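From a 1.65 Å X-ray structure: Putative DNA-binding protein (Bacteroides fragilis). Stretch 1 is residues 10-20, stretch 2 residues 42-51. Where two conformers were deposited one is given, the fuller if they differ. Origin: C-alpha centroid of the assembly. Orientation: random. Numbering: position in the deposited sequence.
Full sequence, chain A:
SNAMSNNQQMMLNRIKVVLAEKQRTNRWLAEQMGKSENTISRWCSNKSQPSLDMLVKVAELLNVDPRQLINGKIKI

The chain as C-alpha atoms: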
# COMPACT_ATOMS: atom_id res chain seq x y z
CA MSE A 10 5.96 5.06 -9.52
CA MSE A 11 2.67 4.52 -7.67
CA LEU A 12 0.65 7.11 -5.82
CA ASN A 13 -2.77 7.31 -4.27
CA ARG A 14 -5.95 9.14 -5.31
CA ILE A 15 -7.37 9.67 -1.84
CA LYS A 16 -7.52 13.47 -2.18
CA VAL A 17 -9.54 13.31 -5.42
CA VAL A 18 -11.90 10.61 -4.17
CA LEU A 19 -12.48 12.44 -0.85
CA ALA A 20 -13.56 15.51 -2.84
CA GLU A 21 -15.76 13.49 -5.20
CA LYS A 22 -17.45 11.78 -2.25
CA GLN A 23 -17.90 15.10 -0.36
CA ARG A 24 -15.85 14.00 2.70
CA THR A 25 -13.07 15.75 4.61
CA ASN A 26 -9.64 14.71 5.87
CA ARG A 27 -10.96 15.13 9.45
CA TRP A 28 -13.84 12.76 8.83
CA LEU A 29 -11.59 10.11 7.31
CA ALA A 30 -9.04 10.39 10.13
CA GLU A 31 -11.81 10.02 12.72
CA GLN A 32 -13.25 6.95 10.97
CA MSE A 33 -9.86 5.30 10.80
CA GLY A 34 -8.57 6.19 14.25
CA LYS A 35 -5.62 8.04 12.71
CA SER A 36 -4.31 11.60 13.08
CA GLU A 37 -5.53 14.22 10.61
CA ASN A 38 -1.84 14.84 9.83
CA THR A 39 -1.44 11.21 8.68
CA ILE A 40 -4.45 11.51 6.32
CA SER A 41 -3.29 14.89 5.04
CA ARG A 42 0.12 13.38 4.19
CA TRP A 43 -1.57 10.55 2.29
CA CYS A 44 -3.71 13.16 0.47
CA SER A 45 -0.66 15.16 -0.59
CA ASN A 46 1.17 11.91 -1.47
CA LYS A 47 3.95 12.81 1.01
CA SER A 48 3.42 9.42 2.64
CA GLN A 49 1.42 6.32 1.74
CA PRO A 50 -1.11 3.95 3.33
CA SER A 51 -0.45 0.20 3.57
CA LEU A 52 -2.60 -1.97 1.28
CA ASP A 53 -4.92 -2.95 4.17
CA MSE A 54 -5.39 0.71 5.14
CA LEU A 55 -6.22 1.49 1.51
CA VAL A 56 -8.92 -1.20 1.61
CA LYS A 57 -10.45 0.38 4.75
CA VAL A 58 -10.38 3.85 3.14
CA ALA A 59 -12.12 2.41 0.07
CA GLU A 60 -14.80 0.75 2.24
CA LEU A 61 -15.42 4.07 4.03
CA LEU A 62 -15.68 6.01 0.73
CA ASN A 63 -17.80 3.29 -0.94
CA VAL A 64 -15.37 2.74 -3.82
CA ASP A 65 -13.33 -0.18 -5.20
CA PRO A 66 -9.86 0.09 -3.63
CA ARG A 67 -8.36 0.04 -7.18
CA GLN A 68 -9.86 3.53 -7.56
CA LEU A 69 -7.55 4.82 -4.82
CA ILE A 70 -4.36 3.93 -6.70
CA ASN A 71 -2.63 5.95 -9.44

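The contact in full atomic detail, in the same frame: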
# COMPACT_ATOMS: atom_id res chain seq x y z
N MSE A 10 6.56 4.28 -10.64
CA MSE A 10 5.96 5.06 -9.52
C MSE A 10 4.49 4.70 -9.31
O MSE A 10 3.78 4.33 -10.26
CB MSE A 10 6.14 6.57 -9.74
CG MSE A 10 5.27 7.44 -8.84
SE MSE A 10 6.17 9.00 -8.08
CE MSE A 10 7.59 8.10 -7.07
N MSE A 11 4.05 4.80 -8.06
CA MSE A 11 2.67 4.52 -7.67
C MSE A 11 2.25 5.47 -6.56
O MSE A 11 2.90 5.58 -5.50
CB MSE A 11 2.51 3.04 -7.28
CG MSE A 11 1.17 2.64 -6.65
SE MSE A 11 1.07 0.68 -6.61
CE MSE A 11 2.68 0.33 -5.58
N LEU A 12 1.14 6.17 -6.80
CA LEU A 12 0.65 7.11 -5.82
C LEU A 12 -0.77 6.74 -5.47
O LEU A 12 -1.30 5.74 -5.95
CB LEU A 12 0.76 8.54 -6.35
CG LEU A 12 2.11 9.11 -6.78
CD1 LEU A 12 1.88 10.40 -7.53
CD2 LEU A 12 3.06 9.36 -5.57
N ASN A 13 -1.38 7.54 -4.60
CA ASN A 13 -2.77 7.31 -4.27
C ASN A 13 -3.65 8.45 -4.77
O ASN A 13 -3.17 9.54 -5.04
CB ASN A 13 -2.93 7.07 -2.77
CG ASN A 13 -2.86 8.35 -1.95
OD1 ASN A 13 -3.79 9.16 -1.97
ND2 ASN A 13 -1.76 8.53 -1.20
N ARG A 14 -4.95 8.17 -4.84
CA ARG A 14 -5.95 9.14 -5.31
C ARG A 14 -6.89 9.56 -4.20
O ARG A 14 -8.01 10.03 -4.46
CB ARG A 14 -6.77 8.53 -6.47
CG ARG A 14 -5.95 8.08 -7.63
CD ARG A 14 -6.83 7.64 -8.79
NE ARG A 14 -7.62 8.75 -9.34
CZ ARG A 14 -8.95 8.86 -9.24
NH1 ARG A 14 -9.66 7.95 -8.57
NH2 ARG A 14 -9.58 9.89 -9.79
N ILE A 15 -6.46 9.41 -2.94
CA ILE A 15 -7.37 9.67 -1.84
C ILE A 15 -7.89 11.11 -1.86
O ILE A 15 -9.06 11.35 -1.58
CB ILE A 15 -6.72 9.30 -0.46
CG1 ILE A 15 -6.52 7.78 -0.43
CG2 ILE A 15 -7.62 9.75 0.68
CD1 ILE A 15 -5.59 7.34 0.72
N LYS A 16 -7.05 12.08 -2.20
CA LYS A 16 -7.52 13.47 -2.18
C LYS A 16 -8.66 13.68 -3.18
O LYS A 16 -9.65 14.34 -2.86
CB LYS A 16 -6.36 14.41 -2.47
CG LYS A 16 -6.68 15.90 -2.21
CD LYS A 16 -5.51 16.77 -2.64
CE LYS A 16 -5.33 16.73 -4.16
NZ LYS A 16 -6.27 17.64 -4.92
N VAL A 17 -8.52 13.11 -4.38
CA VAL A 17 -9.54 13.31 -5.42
C VAL A 17 -10.83 12.62 -5.00
O VAL A 17 -11.92 13.19 -5.10
CB VAL A 17 -9.06 12.79 -6.78
CG1 VAL A 17 -10.21 12.81 -7.80
CG2 VAL A 17 -7.89 13.66 -7.27
N VAL A 18 -10.70 11.38 -4.54
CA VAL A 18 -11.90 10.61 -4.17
C VAL A 18 -12.62 11.23 -2.96
O VAL A 18 -13.85 11.27 -2.94
CB VAL A 18 -11.62 9.12 -4.02
CG1 VAL A 18 -12.91 8.38 -3.59
CG2 VAL A 18 -11.07 8.54 -5.35
N LEU A 19 -11.86 11.69 -1.96
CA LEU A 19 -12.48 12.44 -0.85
C LEU A 19 -13.36 13.58 -1.36
O LEU A 19 -14.49 13.80 -0.90
CB LEU A 19 -11.43 13.00 0.10
CG LEU A 19 -10.90 11.99 1.12
CD1 LEU A 19 -9.71 12.57 1.86
CD2 LEU A 19 -11.98 11.58 2.15
N ALA A 20 -12.83 14.35 -2.29
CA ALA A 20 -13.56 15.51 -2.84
C ALA A 20 -14.81 15.06 -3.61
O ALA A 20 -15.89 15.66 -3.45
CB ALA A 20 -12.64 16.32 -3.72
N ARG A 42 -1.11 13.81 4.87
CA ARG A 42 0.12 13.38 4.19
C ARG A 42 -0.17 12.32 3.12
O ARG A 42 0.48 12.32 2.07
CB ARG A 42 1.14 12.89 5.20
CG ARG A 42 1.79 14.06 5.98
CD ARG A 42 2.72 13.55 7.05
NE ARG A 42 3.86 12.82 6.48
CZ ARG A 42 4.95 13.38 5.96
NH1 ARG A 42 5.10 14.70 5.92
NH2 ARG A 42 5.92 12.61 5.49
N TRP A 43 -1.12 11.45 3.37
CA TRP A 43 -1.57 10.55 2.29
C TRP A 43 -2.17 11.39 1.16
O TRP A 43 -1.89 11.15 -0.03
CB TRP A 43 -2.64 9.57 2.77
CG TRP A 43 -2.17 8.60 3.80
CD1 TRP A 43 -0.89 8.39 4.22
CD2 TRP A 43 -2.99 7.69 4.53
NE1 TRP A 43 -0.85 7.41 5.18
CE2 TRP A 43 -2.13 6.96 5.39
CE3 TRP A 43 -4.37 7.41 4.54
CZ2 TRP A 43 -2.60 5.97 6.27
CZ3 TRP A 43 -4.84 6.42 5.41
CH2 TRP A 43 -3.95 5.72 6.27
N CYS A 44 -3.00 12.38 1.51
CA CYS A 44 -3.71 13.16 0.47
C CYS A 44 -2.73 13.89 -0.43
O CYS A 44 -2.93 13.98 -1.66
CB CYS A 44 -4.69 14.15 1.09
SG CYS A 44 -6.13 13.28 1.58
N SER A 45 -1.67 14.44 0.17
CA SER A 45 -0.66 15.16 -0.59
C SER A 45 0.38 14.22 -1.22
O SER A 45 1.31 14.67 -1.87
CB SER A 45 0.03 16.17 0.32
OG SER A 45 0.78 15.48 1.31
N ASN A 46 0.21 12.92 -0.99
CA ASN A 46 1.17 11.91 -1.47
C ASN A 46 2.60 12.09 -0.92
O ASN A 46 3.60 11.72 -1.58
CB ASN A 46 1.18 11.80 -3.01
CG ASN A 46 0.05 10.92 -3.51
OD1 ASN A 46 0.11 9.69 -3.38
ND2 ASN A 46 -0.98 11.53 -4.08
N LYS A 47 2.69 12.70 0.27
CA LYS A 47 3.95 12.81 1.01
C LYS A 47 4.28 11.51 1.74
O LYS A 47 5.45 11.23 2.02
CB LYS A 47 3.89 13.96 2.03
CG LYS A 47 3.72 15.33 1.41
CD LYS A 47 3.97 16.42 2.44
CE LYS A 47 3.37 17.74 1.97
NZ LYS A 47 3.90 18.87 2.79
N SER A 48 3.24 10.76 2.09
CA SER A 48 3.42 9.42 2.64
C SER A 48 2.28 8.55 2.12
O SER A 48 1.36 9.05 1.47
CB SER A 48 3.43 9.43 4.17
OG SER A 48 2.13 9.71 4.65
N GLN A 49 2.36 7.25 2.37
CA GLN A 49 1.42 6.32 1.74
C GLN A 49 0.83 5.32 2.72
O GLN A 49 1.55 4.84 3.61
CB GLN A 49 2.14 5.55 0.60
CG GLN A 49 2.73 6.39 -0.52
CD GLN A 49 1.67 7.15 -1.31
OE1 GLN A 49 0.50 6.81 -1.28
NE2 GLN A 49 2.10 8.19 -2.03
N PRO A 50 -0.45 4.97 2.54
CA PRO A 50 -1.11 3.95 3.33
C PRO A 50 -0.59 2.56 2.94
O PRO A 50 -0.10 2.37 1.81
CB PRO A 50 -2.57 4.08 2.94
CG PRO A 50 -2.52 4.62 1.50
CD PRO A 50 -1.35 5.55 1.52
N SER A 51 -0.68 1.62 3.88
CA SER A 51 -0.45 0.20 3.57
C SER A 51 -1.64 -0.30 2.74
O SER A 51 -2.69 0.35 2.71
CB SER A 51 -0.35 -0.59 4.87
OG SER A 51 -1.62 -0.64 5.50
O HOH W 1 -4.19 11.79 -2.82

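C44, N13 and N46 have the largest covered areas and together make up about half of the contact between the two stretches. In all, 467 Å² of surface is buried.

N13 and N46 are paired through amide chemistry. The backbone N of N13 donates to OD1 of N46 at 2.9 Å, and ND2 of N46 donates back to the backbone O of N13 at 3.1 Å. Both bonds are nearly straight. One carboxamide thus reads both the donor and the acceptor of a single residue. N46 is the first residue past the helix, with positive phi in a Schellman motif, and its CA-to-CB bond points toward stretch 1. OD1 of N46 also accepts from NE2 of Q49 at 2.8 Å, which braces the amide from within its own stretch. CB of L12 packs against the same OD1 at 3.3 Å.

The CA-to-CB bond of N13 points toward stretch 2, and the residue is buried, with its polar atoms satisfied. ND2 gives one bond to the backbone O of W43, 2.9 Å, and one to OE1 of Q49, 2.8 Å. OD1 accepts from the backbone N of I15 at 2.9 Å, at the start of the helix. A water lies 2.8 Å from OD1 of N13, 2.8 Å from O of C44 and 2.9 Å from N of K16, so it links the two stretches.

C44 is small and buried, and suits a close approach: its CA lies 4.7 Å from CA of K16. Its SG meets CD1 of L19 at 3.7 Å and CG2 of I15 at 3.9 Å. CB of K16 packs on CB of C44 at 3.9 Å, while the end of the lysine leads away. I15 extends the apolar patch. Its CD1 lies 4.0 Å from CE3 of W43, oblique to the ring, and 4.2 Å from CG of P50.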